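PDB 3WND: protein translation elongation factor 1A from Methanosarcina mazei, which binds cysteinyl-tRNA(Cys) in its GTP-bound form and is probably a translation elongation factor related to SelB, EF-Tu and aIF2 gamma. Local coordinates for residues A[198-203]-A[262-267]; A[217-222]-A[237-242]; A[283-288]-A[336-341]. One frame throughout, in Å; residues are numbered along the deposited sequence.

Contact 1 (A[198-203]-A[262-267]); sequences DHAFNV and VQAKDI
The methyl of A264 sits squarely over one face of the flat peptide group joining F201 to N202, with CB 3.4 Å from F201 C and 3.7 Å from N202 N. The ring of F201 plays little part here, because its side chain leaves the strand away from 262-267 and meets V203 CG2 at an edge, in the ring plane. H199 also points away from the loop, and its imidazole takes D198 OD1 at the edge: ND1 donates over 2.6 Å, close to the ring plane and on the anti side of the carboxylate.

Alanine suits position 264, since its single methyl can lie flat on the peptide group while the 3-10 turn comes close to the strand. The turn closes through I267 N to A264 O at 3.0 Å, which brings I267 round to the same side. There A200 CB lies 3.7 Å from both CB and CG2 of I267. Placing CG1 beside the backbone N (chi1 -56°) turns the CG2 branch anti to that N, and this branch meets A200. No hydrogen bond crosses the contact, so small apolar groups carry it.

D198 and H199 together face L211 in a classic beta bulge. D198 OD2 has a salt bridge to R254, while H199 NE2 is hydrogen-bonded to S48 OG, just beyond strand 43-47 of the nucleotide-binding domain. Loop 262-267 lies against strand 194-203 of the second domain's beta barrel through A264 and I267, and I267 packs on C208 and V210 of the adjoining strand 207-216.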
loop_
_atom_site.group_PDB
_atom_site.type_symbol
_atom_site.label_atom_id
_atom_site.label_comp_id
_atom_site.label_asym_id
_atom_site.label_seq_id
_atom_site.Cartn_x
_atom_site.Cartn_y
_atom_site.Cartn_z
ATOM N N ASP A 198 -2.412 -2.480 10.448
ATOM C CA ASP A 198 -1.867 -1.140 10.220
ATOM C C ASP A 198 -2.031 -0.252 11.460
ATOM O O ASP A 198 -1.330 0.791 11.585
ATOM C CB ASP A 198 -2.453 -0.432 8.948
ATOM C CG ASP A 198 -3.911 -0.556 8.815
ATOM O OD1 ASP A 198 -4.655 0.039 9.603
ATOM O OD2 ASP A 198 -4.337 -1.193 7.860
ATOM N N HIS A 199 -2.948 -0.649 12.377
ATOM C CA HIS A 199 -3.129 0.146 13.622
ATOM C C HIS A 199 -3.527 -0.845 14.695
ATOM O O HIS A 199 -4.163 -1.862 14.456
ATOM C CB HIS A 199 -4.254 1.183 13.490
ATOM C CG HIS A 199 -3.962 2.256 12.531
ATOM N ND1 HIS A 199 -4.179 2.092 11.150
ATOM C CD2 HIS A 199 -3.421 3.566 12.712
ATOM C CE1 HIS A 199 -3.815 3.278 10.495
ATOM N NE2 HIS A 199 -3.384 4.183 11.464
ATOM N N ALA A 200 -3.188 -0.525 15.937
ATOM C CA ALA A 200 -3.561 -1.345 17.109
ATOM C C ALA A 200 -3.853 -0.331 18.234
ATOM O O ALA A 200 -3.031 0.565 18.530
ATOM C CB ALA A 200 -2.370 -2.253 17.554
ATOM N N PHE A 201 -4.923 -0.573 18.966
ATOM C CA PHE A 201 -5.224 0.197 20.142
ATOM C C PHE A 201 -6.094 -0.502 21.129
ATOM O O PHE A 201 -6.698 -1.583 20.837
ATOM C CB PHE A 201 -5.866 1.525 19.782
ATOM C CG PHE A 201 -6.887 1.410 18.722
ATOM C CD1 PHE A 201 -8.238 1.097 19.033
ATOM C CD2 PHE A 201 -6.520 1.557 17.342
ATOM C CE1 PHE A 201 -9.204 0.987 18.002
ATOM C CE2 PHE A 201 -7.462 1.463 16.354
ATOM C CZ PHE A 201 -8.815 1.158 16.666
ATOM N N ASN A 202 -6.102 0.050 22.357
ATOM C CA ASN A 202 -6.990 -0.486 23.376
ATOM C C ASN A 202 -8.369 0.141 23.232
ATOM O O ASN A 202 -8.466 1.348 23.045
ATOM C CB ASN A 202 -6.432 -0.272 24.793
ATOM C CG ASN A 202 -6.646 -1.487 25.657
ATOM O OD1 ASN A 202 -6.331 -2.596 25.241
ATOM N ND2 ASN A 202 -7.210 -1.299 26.851
ATOM N N VAL A 203 -9.459 -0.634 23.373
ATOM C CA VAL A 203 -10.800 0.017 23.415
ATOM C C VAL A 203 -11.515 -0.379 24.692
ATOM O O VAL A 203 -11.583 -1.574 25.017
ATOM C CB VAL A 203 -11.696 -0.277 22.172
ATOM C CG1 VAL A 203 -13.154 0.204 22.367
ATOM C CG2 VAL A 203 -11.089 0.373 20.940
ATOM N N VAL A 262 -3.332 -10.908 23.700
ATOM C CA VAL A 262 -2.241 -9.953 23.352
ATOM C C VAL A 262 -2.664 -8.516 23.684
ATOM O O VAL A 262 -3.862 -8.157 23.621
ATOM C CB VAL A 262 -1.771 -10.136 21.887
ATOM C CG1 VAL A 262 -2.899 -9.735 20.906
ATOM C CG2 VAL A 262 -0.542 -9.306 21.580
ATOM N N GLN A 263 -1.712 -7.700 24.103
ATOM C CA GLN A 263 -2.037 -6.335 24.508
ATOM C C GLN A 263 -1.664 -5.370 23.340
ATOM O O GLN A 263 -0.676 -5.570 22.608
ATOM C CB GLN A 263 -1.235 -5.961 25.768
ATOM C CG GLN A 263 -1.640 -6.708 27.055
ATOM C CD GLN A 263 -0.714 -6.323 28.200
ATOM O OE1 GLN A 263 0.219 -7.065 28.533
ATOM N NE2 GLN A 263 -0.884 -5.149 28.708
ATOM N N ALA A 264 -2.513 -4.374 23.103
ATOM C CA ALA A 264 -2.275 -3.417 21.981
ATOM C C ALA A 264 -0.880 -2.775 22.148
ATOM O O ALA A 264 -0.164 -2.559 21.204
ATOM C CB ALA A 264 -3.338 -2.364 21.932
ATOM N N LYS A 265 -0.457 -2.543 23.398
ATOM C CA LYS A 265 0.869 -1.894 23.575
ATOM C C LYS A 265 2.045 -2.768 22.986
ATOM O O LYS A 265 3.166 -2.306 22.758
ATOM C CB LYS A 265 1.163 -1.649 25.095
ATOM C CG LYS A 265 1.400 -2.946 25.885
ATOM C CD LYS A 265 1.854 -2.701 27.325
ATOM C CE LYS A 265 2.127 -4.053 27.950
ATOM N NZ LYS A 265 3.524 -4.504 27.725
ATOM N N ASP A 266 1.830 -4.046 22.781
ATOM C CA ASP A 266 2.883 -4.923 22.238
ATOM C C ASP A 266 2.742 -5.166 20.722
ATOM O O ASP A 266 3.506 -5.968 20.134
ATOM C CB ASP A 266 2.817 -6.252 22.939
ATOM C CG ASP A 266 3.134 -6.120 24.395
ATOM O OD1 ASP A 266 4.076 -5.314 24.752
ATOM O OD2 ASP A 266 2.441 -6.817 25.188
ATOM N N ILE A 267 1.806 -4.462 20.085
ATOM C CA ILE A 267 1.587 -4.605 18.632
ATOM C C ILE A 267 1.993 -3.312 17.951
ATOM O O ILE A 267 1.548 -2.238 18.385
ATOM C CB ILE A 267 0.092 -4.944 18.325
ATOM C CG1 ILE A 267 -0.264 -6.238 19.128
ATOM C CG2 ILE A 267 -0.104 -5.075 16.836
ATOM C CD1 ILE A 267 -1.692 -6.758 18.785
#

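Contact 2 (A[217-222]-A[237-242])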
loop_
_atom_site.group_PDB
_atom_site.type_symbol
_atom_site.label_atom_id
_atom_site.label_comp_id
_atom_site.label_asym_id
_atom_site.label_seq_id
_atom_site.Cartn_x
_atom_site.Cartn_y
_atom_site.Cartn_z
ATOM N N GLY A 217 -6.376 -15.664 1.906
ATOM C CA GLY A 217 -7.161 -16.600 2.669
ATOM C C GLY A 217 -8.485 -15.969 3.099
ATOM O O GLY A 217 -8.918 -14.934 2.597
ATOM N N ILE A 218 -9.111 -16.650 4.047
ATOM C CA ILE A 218 -10.347 -16.141 4.668
ATOM C C ILE A 218 -10.125 -16.237 6.164
ATOM O O ILE A 218 -9.936 -17.328 6.696
ATOM C CB ILE A 218 -11.616 -16.937 4.283
ATOM C CG1 ILE A 218 -11.771 -16.975 2.768
ATOM C CG2 ILE A 218 -12.866 -16.322 4.976
ATOM C CD1 ILE A 218 -13.009 -17.702 2.255
ATOM N N SER A 219 -10.137 -15.072 6.853
ATOM C CA SER A 219 -9.961 -15.100 8.313
ATOM C C SER A 219 -11.348 -15.340 8.929
ATOM O O SER A 219 -12.343 -14.849 8.435
ATOM C CB SER A 219 -9.371 -13.737 8.785
ATOM O OG SER A 219 -9.262 -13.696 10.157
ATOM N N LYS A 220 -11.425 -16.178 9.952
ATOM C CA LYS A 220 -12.716 -16.519 10.543
ATOM C C LYS A 220 -12.770 -16.120 11.987
ATOM O O LYS A 220 -11.776 -16.228 12.735
ATOM C CB LYS A 220 -12.946 -18.030 10.426
ATOM C CG LYS A 220 -13.194 -18.502 8.982
ATOM C CD LYS A 220 -13.236 -20.034 8.890
ATOM C CE LYS A 220 -14.439 -20.666 9.537
ATOM N NZ LYS A 220 -15.641 -20.256 8.730
ATOM N N ASP A 221 -13.962 -15.636 12.381
ATOM C CA ASP A 221 -14.173 -15.321 13.802
ATOM C C ASP A 221 -13.934 -16.575 14.641
ATOM O O ASP A 221 -14.283 -17.689 14.249
ATOM C CB ASP A 221 -15.600 -14.765 13.940
ATOM C CG ASP A 221 -15.857 -14.133 15.316
ATOM O OD1 ASP A 221 -14.955 -13.844 16.108
ATOM O OD2 ASP A 221 -17.032 -13.847 15.543
ATOM N N LYS A 222 -13.269 -16.396 15.796
ATOM C CA LYS A 222 -12.918 -17.480 16.679
ATOM C C LYS A 222 -11.685 -18.279 16.241
ATOM O O LYS A 222 -11.296 -19.224 16.913
ATOM C CB LYS A 222 -14.096 -18.367 17.073
ATOM C CG LYS A 222 -15.324 -17.512 17.476
ATOM C CD LYS A 222 -14.869 -16.563 18.671
ATOM C CE LYS A 222 -16.045 -16.020 19.445
ATOM N NZ LYS A 222 -16.709 -15.092 18.588
ATOM N N ARG A 237 -11.448 -12.788 18.667
ATOM C CA ARG A 237 -12.722 -12.743 19.379
ATOM C C ARG A 237 -13.894 -12.177 18.560
ATOM O O ARG A 237 -15.061 -12.531 18.825
ATOM C CB ARG A 237 -12.587 -11.885 20.639
ATOM C CG ARG A 237 -11.720 -12.413 21.744
ATOM C CD ARG A 237 -11.687 -11.556 23.002
ATOM N NE ARG A 237 -10.983 -10.307 22.779
ATOM C CZ ARG A 237 -10.612 -9.466 23.743
ATOM N NH1 ARG A 237 -10.895 -9.743 24.950
ATOM N NH2 ARG A 237 -9.975 -8.332 23.404
ATOM N N SER A 238 -13.635 -11.241 17.605
ATOM C CA SER A 238 -14.717 -10.796 16.683
ATOM C C SER A 238 -13.996 -10.105 15.548
ATOM O O SER A 238 -12.833 -9.732 15.668
ATOM C CB SER A 238 -15.695 -9.793 17.347
ATOM O OG SER A 238 -14.929 -8.694 17.833
ATOM N N ILE A 239 -14.660 -10.045 14.413
ATOM C CA ILE A 239 -14.140 -9.300 13.257
ATOM C C ILE A 239 -15.239 -8.302 12.926
ATOM O O ILE A 239 -16.422 -8.704 12.739
ATOM C CB ILE A 239 -13.937 -10.287 12.070
ATOM C CG1 ILE A 239 -13.031 -11.491 12.511
ATOM C CG2 ILE A 239 -13.356 -9.533 10.866
ATOM C CD1 ILE A 239 -12.738 -12.502 11.406
ATOM N N GLN A 240 -14.833 -7.065 12.644
ATOM C CA GLN A 240 -15.810 -6.037 12.225
ATOM C C GLN A 240 -15.398 -5.541 10.814
ATOM O O GLN A 240 -14.194 -5.392 10.546
ATOM C CB GLN A 240 -15.767 -4.823 13.223
ATOM C CG GLN A 240 -16.364 -5.140 14.553
ATOM C CD GLN A 240 -15.511 -5.988 15.536
ATOM O OE1 GLN A 240 -16.055 -6.940 16.068
ATOM N NE2 GLN A 240 -14.215 -5.630 15.828
ATOM N N SER A 241 -16.370 -5.300 9.937
ATOM C CA SER A 241 -16.082 -4.588 8.687
ATOM C C SER A 241 -17.070 -3.462 8.552
ATOM O O SER A 241 -18.287 -3.731 8.637
ATOM C CB SER A 241 -15.985 -5.502 7.422
ATOM O OG SER A 241 -15.034 -4.934 6.441
ATOM N N HIS A 242 -16.544 -2.228 8.326
ATOM C CA HIS A 242 -17.422 -1.017 8.160
ATOM C C HIS A 242 -18.524 -1.113 9.185
ATOM O O HIS A 242 -19.715 -1.029 8.860
ATOM C CB HIS A 242 -17.928 -0.901 6.705
ATOM C CG HIS A 242 -16.795 -0.625 5.738
ATOM N ND1 HIS A 242 -16.417 0.670 5.407
ATOM C CD2 HIS A 242 -15.875 -1.477 5.119
ATOM C CE1 HIS A 242 -15.392 0.622 4.521
ATOM N NE2 HIS A 242 -15.040 -0.693 4.347
#
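I239 lays its CD1 methyl over the face of the peptide group between K220 and D221, 3.5 Å from D221 N and 3.7 Å from K220 C. The packing joins the short strand 218-220, which pairs with 248-250, to strand 232-241 of the second domain's beta barrel, beside a classic beta bulge in which R237 and S238 both face R258 of strand 254-260. A branched apolar residue suits position 239, since its CD1 packs against the chain leaving strand 218-220 and the side chain also touches A249 and V255.

Next to it polar groups gather. D221 holds its carboxylate anti to the backbone N (chi1 -168°), which carries OD1 alongside the bulge to 3.1 Å from S238 CA. OD1 also comes within 3.0 Å of R237 O, two acceptors that would be poorly placed together without a donor. K222 supplies it: its chain bends back on itself so that NZ bonds R237 O at 3.1 Å, arriving above the carbonyl plane (40° out of it) with a C=O...N angle of 137°. The same ammonium makes a salt bridge to D221, with weak hydrogen bonds to both carboxylate oxygens, and its charge probably eases the crowding of the two acceptors. With an alanine at D221 the K222 ammonium is likely to lose this counter-charge and be freer to turn away from R237 O. A long, flexible lysine suits the turn because it can fold over to the R237 carbonyl. Further back along strand 218-220, the hydroxyl OG of S219 rests 3.9 Å from I239 CD1.

Contact 3 (A[283-288]-A[336-341]); sequences YTLECT and LELSGN
Strands 283-288 and 336-340 run antiparallel, their axes 4.7 Å apart at closest and their directions 146° apart, reflecting the twist of a beta barrel. Y283 and L338 form one hydrogen-bonded pair, with Y283 N to L338 O at 3.0 Å and L338 N to Y283 O at 2.8 Å. L285 and L336 form the next, at 2.8 Å from L285 N to L336 O and 2.7 Å from L336 N to L285 O. Between them T284 and E337 make a non-hydrogen-bonded pair.

The face of Y283, L285, L336 and L338 is buried. Y283 brings CD2 near L338 CB and packs on L304. L285 and L338, diagonal neighbours, cross at about a right angle and meet through their CD1 methyls, 3.7 Å apart. C287 turns SG anti to its carbonyl carbon (chi1 -67°), bringing the sulfur to 3.9 Å from L336 CD1; a small, apolar thiol suits a place already lined by L336 and L354. On the other face T284 and E337 lie side by side, OG1 of T284 3.8 Å from E337 CG. A beta-branched threonine and an extended glutamate suit this more exposed side.

Strand 363-369 pairs with 282-289 on its far side, strand 309-320 does the same for 333-340, and L354 of strand 352-355 covers C287, L336 and L338.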
loop_
_atom_site.group_PDB
_atom_site.type_symbol
_atom_site.label_atom_id
_atom_site.label_comp_id
_atom_site.label_asym_id
_atom_site.label_seq_id
_atom_site.Cartn_x
_atom_site.Cartn_y
_atom_site.Cartn_z
ATOM N N TYR A 283 18.629 -10.445 6.328
ATOM C CA TYR A 283 17.927 -10.766 5.064
ATOM C C TYR A 283 18.912 -11.094 4.012
ATOM O O TYR A 283 19.921 -10.442 3.929
ATOM C CB TYR A 283 17.044 -9.583 4.567
ATOM C CG TYR A 283 16.268 -8.995 5.720
ATOM C CD1 TYR A 283 15.064 -9.562 6.133
ATOM C CD2 TYR A 283 16.839 -7.968 6.488
ATOM C CE1 TYR A 283 14.412 -9.035 7.238
ATOM C CE2 TYR A 283 16.187 -7.380 7.552
ATOM C CZ TYR A 283 14.993 -7.965 7.963
ATOM O OH TYR A 283 14.320 -7.452 9.060
ATOM N N THR A 284 18.598 -12.066 3.189
ATOM C CA THR A 284 19.365 -12.259 1.961
ATOM C C THR A 284 18.398 -12.084 0.795
ATOM O O THR A 284 17.500 -12.908 0.600
ATOM C CB THR A 284 19.916 -13.712 1.909
ATOM O OG1 THR A 284 20.653 -13.989 3.108
ATOM C CG2 THR A 284 20.784 -13.937 0.671
ATOM N N LEU A 285 18.522 -10.976 0.060
ATOM C CA LEU A 285 17.561 -10.632 -1.039
ATOM C C LEU A 285 18.137 -10.703 -2.445
ATOM O O LEU A 285 19.242 -10.135 -2.706
ATOM C CB LEU A 285 17.028 -9.195 -0.835
ATOM C CG LEU A 285 16.401 -8.935 0.548
ATOM C CD1 LEU A 285 15.897 -7.488 0.660
ATOM C CD2 LEU A 285 15.213 -9.883 0.846
ATOM N N GLU A 286 17.345 -11.263 -3.394
ATOM C CA GLU A 286 17.649 -11.209 -4.821
ATOM C C GLU A 286 16.959 -9.884 -5.250
ATOM O O GLU A 286 15.743 -9.757 -5.157
ATOM C CB GLU A 286 17.004 -12.373 -5.578
ATOM C CG GLU A 286 17.538 -13.767 -5.206
ATOM C CD GLU A 286 18.312 -14.414 -6.349
ATOM O OE1 GLU A 286 18.633 -13.701 -7.337
ATOM O OE2 GLU A 286 18.575 -15.641 -6.278
ATOM N N CYS A 287 17.755 -8.925 -5.684
ATOM C CA CYS A 287 17.298 -7.532 -5.867
ATOM C C CYS A 287 17.499 -7.107 -7.297
ATOM O O CYS A 287 18.442 -7.564 -8.016
ATOM C CB CYS A 287 18.152 -6.586 -5.002
ATOM S SG CYS A 287 17.914 -6.836 -3.228
ATOM N N THR A 288 16.640 -6.176 -7.689
ATOM C CA THR A 288 16.712 -5.543 -8.960
ATOM C C THR A 288 16.804 -4.068 -8.574
ATOM O O THR A 288 15.880 -3.523 -7.917
ATOM C CB THR A 288 15.433 -5.789 -9.776
ATOM O OG1 THR A 288 15.374 -7.154 -10.168
ATOM C CG2 THR A 288 15.540 -5.021 -11.020
ATOM N N LEU A 336 21.754 -9.159 -2.229
ATOM C CA LEU A 336 22.199 -8.382 -1.119
ATOM C C LEU A 336 22.036 -9.150 0.210
ATOM O O LEU A 336 20.955 -9.640 0.529
ATOM C CB LEU A 336 21.487 -7.045 -1.012
ATOM C CG LEU A 336 21.699 -6.055 -2.188
ATOM C CD1 LEU A 336 20.924 -4.730 -1.914
ATOM C CD2 LEU A 336 23.181 -5.759 -2.423
ATOM N N GLU A 337 23.144 -9.274 0.969
ATOM C CA GLU A 337 23.018 -9.788 2.318
ATOM C C GLU A 337 22.894 -8.527 3.163
ATOM O O GLU A 337 23.771 -7.680 3.165
ATOM C CB GLU A 337 24.278 -10.685 2.633
ATOM C CG GLU A 337 23.866 -12.154 2.437
ATOM C CD GLU A 337 25.021 -13.102 2.218
ATOM O OE1 GLU A 337 26.076 -12.774 2.732
ATOM O OE2 GLU A 337 24.899 -14.160 1.527
ATOM N N LEU A 338 21.778 -8.402 3.886
ATOM C CA LEU A 338 21.502 -7.211 4.666
ATOM C C LEU A 338 21.402 -7.533 6.190
ATOM O O LEU A 338 20.893 -8.553 6.519
ATOM C CB LEU A 338 20.136 -6.630 4.187
ATOM C CG LEU A 338 20.103 -6.177 2.742
ATOM C CD1 LEU A 338 18.642 -5.731 2.512
ATOM C CD2 LEU A 338 21.048 -4.991 2.480
ATOM N N SER A 339 21.780 -6.629 7.091
ATOM C CA SER A 339 21.582 -6.836 8.517
ATOM C C SER A 339 20.834 -5.659 9.128
ATOM O O SER A 339 20.978 -4.515 8.671
ATOM C CB SER A 339 22.919 -6.961 9.236
ATOM O OG SER A 339 23.649 -5.726 9.127
ATOM N N GLY A 340 20.095 -5.932 10.196
ATOM C CA GLY A 340 19.298 -4.878 10.886
ATOM C C GLY A 340 19.141 -5.231 12.368
ATOM O O GLY A 340 19.650 -6.268 12.838
ATOM N N ASN A 341 18.498 -4.362 13.127
ATOM C CA ASN A 341 18.395 -4.521 14.595
ATOM C C ASN A 341 17.094 -5.200 15.012
ATOM O O ASN A 341 17.100 -6.100 15.849
ATOM C CB ASN A 341 18.519 -3.163 15.324
ATOM C CG ASN A 341 19.888 -2.516 15.118
ATOM O OD1 ASN A 341 20.905 -3.194 14.969
ATOM N ND2 ASN A 341 19.935 -1.206 15.203
#

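The chain first builds the nucleotide-binding domain, whose last helix, 167-187, leads to the first barrel. Contact 1 joins strand 194-203 to the loop before strand 272-274, enclosing 58 residues that are mostly strand and contain no helix. Contact 2 is nested inside this loop and joins strand 218-220 to 232-241 across only 14 intervening residues; both lie within the second domain and reach the same sheet, with centres about 16 Å apart, and do not touch. Contact 3 follows in series and ties two strands of the C-terminal barrel around 47 residues, its centre about 29 Å from that of contact 1. None of the three loops crosses another.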